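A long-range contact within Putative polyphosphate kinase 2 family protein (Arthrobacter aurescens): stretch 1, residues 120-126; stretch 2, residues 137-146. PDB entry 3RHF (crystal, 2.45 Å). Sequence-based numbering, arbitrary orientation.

Stretch 1 (120-126) DFLWRIE
Stretch 2 (137-146) VFDRSQYEDV

No direct hydrogen bond joins these stretches; side-chain packing, part of it against oxygen atoms, and two bridging waters do the work, burying 360 Å² in all. Stretch 1 opens with a type I turn, Asp-120 to Trp-123, closed by Trp-123 N to Asp-120 O at 3.1 Å and capped by Leu-122 N to Asp-120 OD2 at 3.2 Å, then continues as helix. This presents Phe-121 (chi1 p, chi2 104°) and Ile-125 (m, m), four residues apart, toward stretch 2.

Stretch 2 begins as the end of a strand. Phe-138 (chi1 m, chi2 near 0°) points toward the helix, and its CE2 meets Ile-125 CG2 at a tight 3.3 Å, obliquely to the ring. Arg-140, with phi/psi 64/163, leads out of the strand. Ser-141 is extended (-158/-160) and turns its side chain away; with chi1 p, its OG accepts from Tyr-143 N at 3.1 Å, while its backbone C lies 4.0 Å from Ile-125 CD1. Residues 142-144 then take helical phi/psi.

Gln-142 sets one register point, its CA 6.4 Å from that of Ile-125. With chi1 p and chi2 m, Gln-142 CB packs 3.7 Å from Leu-122 CD2, while Gln-142 OE1 merely touches Ile-125 CG2 at 3.6 Å. Tyr-143 points away. Asp-145 N bonds Gln-142 O at 3.2 Å, and Asp-145 sets the second register point, CA to CA 7.1 Å from Phe-121. Directed toward stretch 1 with chi1 m, Asp-145 OD2 lies 3.5 Å from Phe-121 CD1, at the ring edge, where aromatic hydrogens suit a carboxylate.

Asp-145 OD2 lies 2.7 Å from the oxygen of water 1 and 2.8 Å from that of water 2, within hydrogen-bonding reach of both. Arg-124 (p, t, t) donates through NE to water 1 at 2.7 Å and through NH2 to water 2 at 2.9 Å, so charge meets charge through solvent.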

# COMPACT_ATOMS: atom_id res chain seq x y z
N ASP A 120 21.42 7.44 18.29
CA ASP A 120 21.95 8.15 17.15
C ASP A 120 20.84 8.27 16.10
O ASP A 120 19.95 7.45 16.05
CB ASP A 120 23.10 7.38 16.55
CG ASP A 120 23.62 8.04 15.33
OD1 ASP A 120 24.22 9.12 15.51
OD2 ASP A 120 23.40 7.52 14.20
N PHE A 121 20.90 9.32 15.29
CA PHE A 121 19.77 9.71 14.45
C PHE A 121 19.48 8.69 13.37
O PHE A 121 18.33 8.57 13.00
CB PHE A 121 19.97 11.09 13.87
CG PHE A 121 20.90 11.15 12.71
CD1 PHE A 121 20.42 11.28 11.43
CD2 PHE A 121 22.27 11.08 12.89
CE1 PHE A 121 21.30 11.33 10.35
CE2 PHE A 121 23.14 11.14 11.83
CZ PHE A 121 22.66 11.26 10.56
N LEU A 122 20.48 7.94 12.92
CA LEU A 122 20.28 6.82 11.99
C LEU A 122 19.69 5.53 12.54
O LEU A 122 19.32 4.64 11.77
CB LEU A 122 21.58 6.49 11.28
CG LEU A 122 22.11 7.65 10.45
CD1 LEU A 122 23.47 7.21 9.92
CD2 LEU A 122 21.13 8.05 9.32
N TRP A 123 19.57 5.38 13.84
CA TRP A 123 19.14 4.10 14.36
C TRP A 123 17.74 3.81 13.83
O TRP A 123 17.49 2.75 13.29
CB TRP A 123 19.18 4.11 15.88
CG TRP A 123 18.64 2.90 16.58
CD1 TRP A 123 19.29 1.71 16.79
CD2 TRP A 123 17.37 2.77 17.24
NE1 TRP A 123 18.47 0.84 17.49
CE2 TRP A 123 17.30 1.47 17.77
CE3 TRP A 123 16.28 3.62 17.40
CZ2 TRP A 123 16.21 1.02 18.50
CZ3 TRP A 123 15.18 3.17 18.11
CH2 TRP A 123 15.15 1.88 18.64
N ARG A 124 16.82 4.78 13.93
CA ARG A 124 15.44 4.52 13.51
C ARG A 124 15.29 4.33 12.02
O ARG A 124 14.37 3.67 11.57
CB ARG A 124 14.51 5.62 14.00
CG ARG A 124 14.77 6.98 13.38
CD ARG A 124 13.73 7.93 13.88
NE ARG A 124 13.67 9.19 13.16
CZ ARG A 124 12.55 9.92 13.07
NH1 ARG A 124 11.37 9.51 13.62
NH2 ARG A 124 12.57 11.04 12.38
N ILE A 125 16.24 4.86 11.26
CA ILE A 125 16.19 4.77 9.84
C ILE A 125 16.65 3.41 9.35
O ILE A 125 16.00 2.80 8.47
CB ILE A 125 17.05 5.84 9.15
CG1 ILE A 125 16.84 7.24 9.75
CG2 ILE A 125 16.68 5.87 7.65
CD1 ILE A 125 15.40 7.80 9.56
N GLU A 126 17.78 2.94 9.90
CA GLU A 126 18.35 1.62 9.62
C GLU A 126 17.37 0.51 9.91
O GLU A 126 17.36 -0.48 9.18
CB GLU A 126 19.61 1.31 10.44
CG GLU A 126 20.78 2.29 10.25
CD GLU A 126 22.12 1.61 9.93
OE1 GLU A 126 22.12 0.61 9.12
OE2 GLU A 126 23.15 2.09 10.48
N VAL A 137 9.96 2.66 0.58
CA VAL A 137 9.65 4.07 0.39
C VAL A 137 9.72 4.80 1.70
O VAL A 137 9.01 4.45 2.66
CB VAL A 137 8.30 4.29 -0.31
CG1 VAL A 137 7.95 5.80 -0.30
CG2 VAL A 137 8.32 3.70 -1.74
N PHE A 138 10.59 5.82 1.73
CA PHE A 138 10.73 6.76 2.85
C PHE A 138 10.06 8.12 2.52
O PHE A 138 10.60 8.94 1.74
CB PHE A 138 12.21 7.02 3.17
CG PHE A 138 12.95 5.90 3.92
CD1 PHE A 138 12.32 4.72 4.32
CD2 PHE A 138 14.29 6.07 4.23
CE1 PHE A 138 13.05 3.70 5.02
CE2 PHE A 138 15.02 5.07 4.89
CZ PHE A 138 14.39 3.88 5.29
N ASP A 139 8.86 8.30 3.09
CA ASP A 139 8.24 9.62 3.18
C ASP A 139 8.84 10.38 4.38
O ASP A 139 8.52 10.12 5.54
CB ASP A 139 6.71 9.50 3.28
CG ASP A 139 5.99 10.84 3.33
OD1 ASP A 139 6.68 11.84 3.49
OD2 ASP A 139 4.74 10.90 3.21
N ARG A 140 9.69 11.36 4.04
CA ARG A 140 10.71 11.93 4.91
C ARG A 140 11.73 10.85 5.26
O ARG A 140 11.47 9.68 5.05
CB ARG A 140 10.13 12.58 6.15
CG ARG A 140 9.15 13.67 5.87
CD ARG A 140 8.56 14.13 7.18
NE ARG A 140 7.64 15.24 7.02
CZ ARG A 140 6.34 15.13 6.76
NH1 ARG A 140 5.63 16.25 6.64
NH2 ARG A 140 5.74 13.94 6.62
N SER A 141 12.89 11.27 5.76
CA SER A 141 14.03 10.39 5.87
C SER A 141 15.07 10.84 6.91
O SER A 141 14.79 11.62 7.84
CB SER A 141 14.69 10.30 4.52
OG SER A 141 15.49 11.44 4.33
N GLN A 142 16.28 10.30 6.75
CA GLN A 142 17.41 10.66 7.59
C GLN A 142 17.82 12.15 7.42
O GLN A 142 18.42 12.74 8.33
CB GLN A 142 18.60 9.76 7.32
CG GLN A 142 19.20 9.83 5.89
CD GLN A 142 18.54 8.88 4.93
OE1 GLN A 142 17.41 8.40 5.20
NE2 GLN A 142 19.22 8.60 3.79
N TYR A 143 17.47 12.73 6.29
CA TYR A 143 17.75 14.11 6.00
C TYR A 143 17.02 15.09 6.89
O TYR A 143 17.52 16.21 7.10
CB TYR A 143 17.49 14.39 4.51
CG TYR A 143 18.57 13.72 3.67
CD1 TYR A 143 19.77 14.33 3.45
CD2 TYR A 143 18.38 12.45 3.15
CE1 TYR A 143 20.79 13.70 2.68
CE2 TYR A 143 19.37 11.80 2.40
CZ TYR A 143 20.58 12.43 2.18
OH TYR A 143 21.54 11.79 1.42
N GLU A 144 15.89 14.70 7.46
CA GLU A 144 15.18 15.59 8.36
C GLU A 144 16.15 16.11 9.41
O GLU A 144 16.05 17.30 9.83
CB GLU A 144 14.00 14.94 9.06
CG GLU A 144 12.84 14.62 8.12
CD GLU A 144 12.10 15.86 7.65
OE1 GLU A 144 11.36 16.45 8.45
OE2 GLU A 144 12.21 16.25 6.48
N ASP A 145 17.11 15.25 9.79
CA ASP A 145 18.04 15.59 10.86
C ASP A 145 19.15 16.52 10.43
O ASP A 145 19.92 16.92 11.26
CB ASP A 145 18.59 14.33 11.50
CG ASP A 145 17.51 13.55 12.21
OD1 ASP A 145 17.05 14.03 13.28
OD2 ASP A 145 17.11 12.48 11.71
N VAL A 146 19.24 16.87 9.14
CA VAL A 146 20.06 18.01 8.73
C VAL A 146 19.29 19.16 8.07
O VAL A 146 19.90 20.01 7.41
CB VAL A 146 21.19 17.59 7.80
CG1 VAL A 146 22.07 16.63 8.52
CG2 VAL A 146 20.66 17.03 6.49
O HOH W 1 16.09 10.30 12.98
O HOH W 2 14.64 11.91 10.62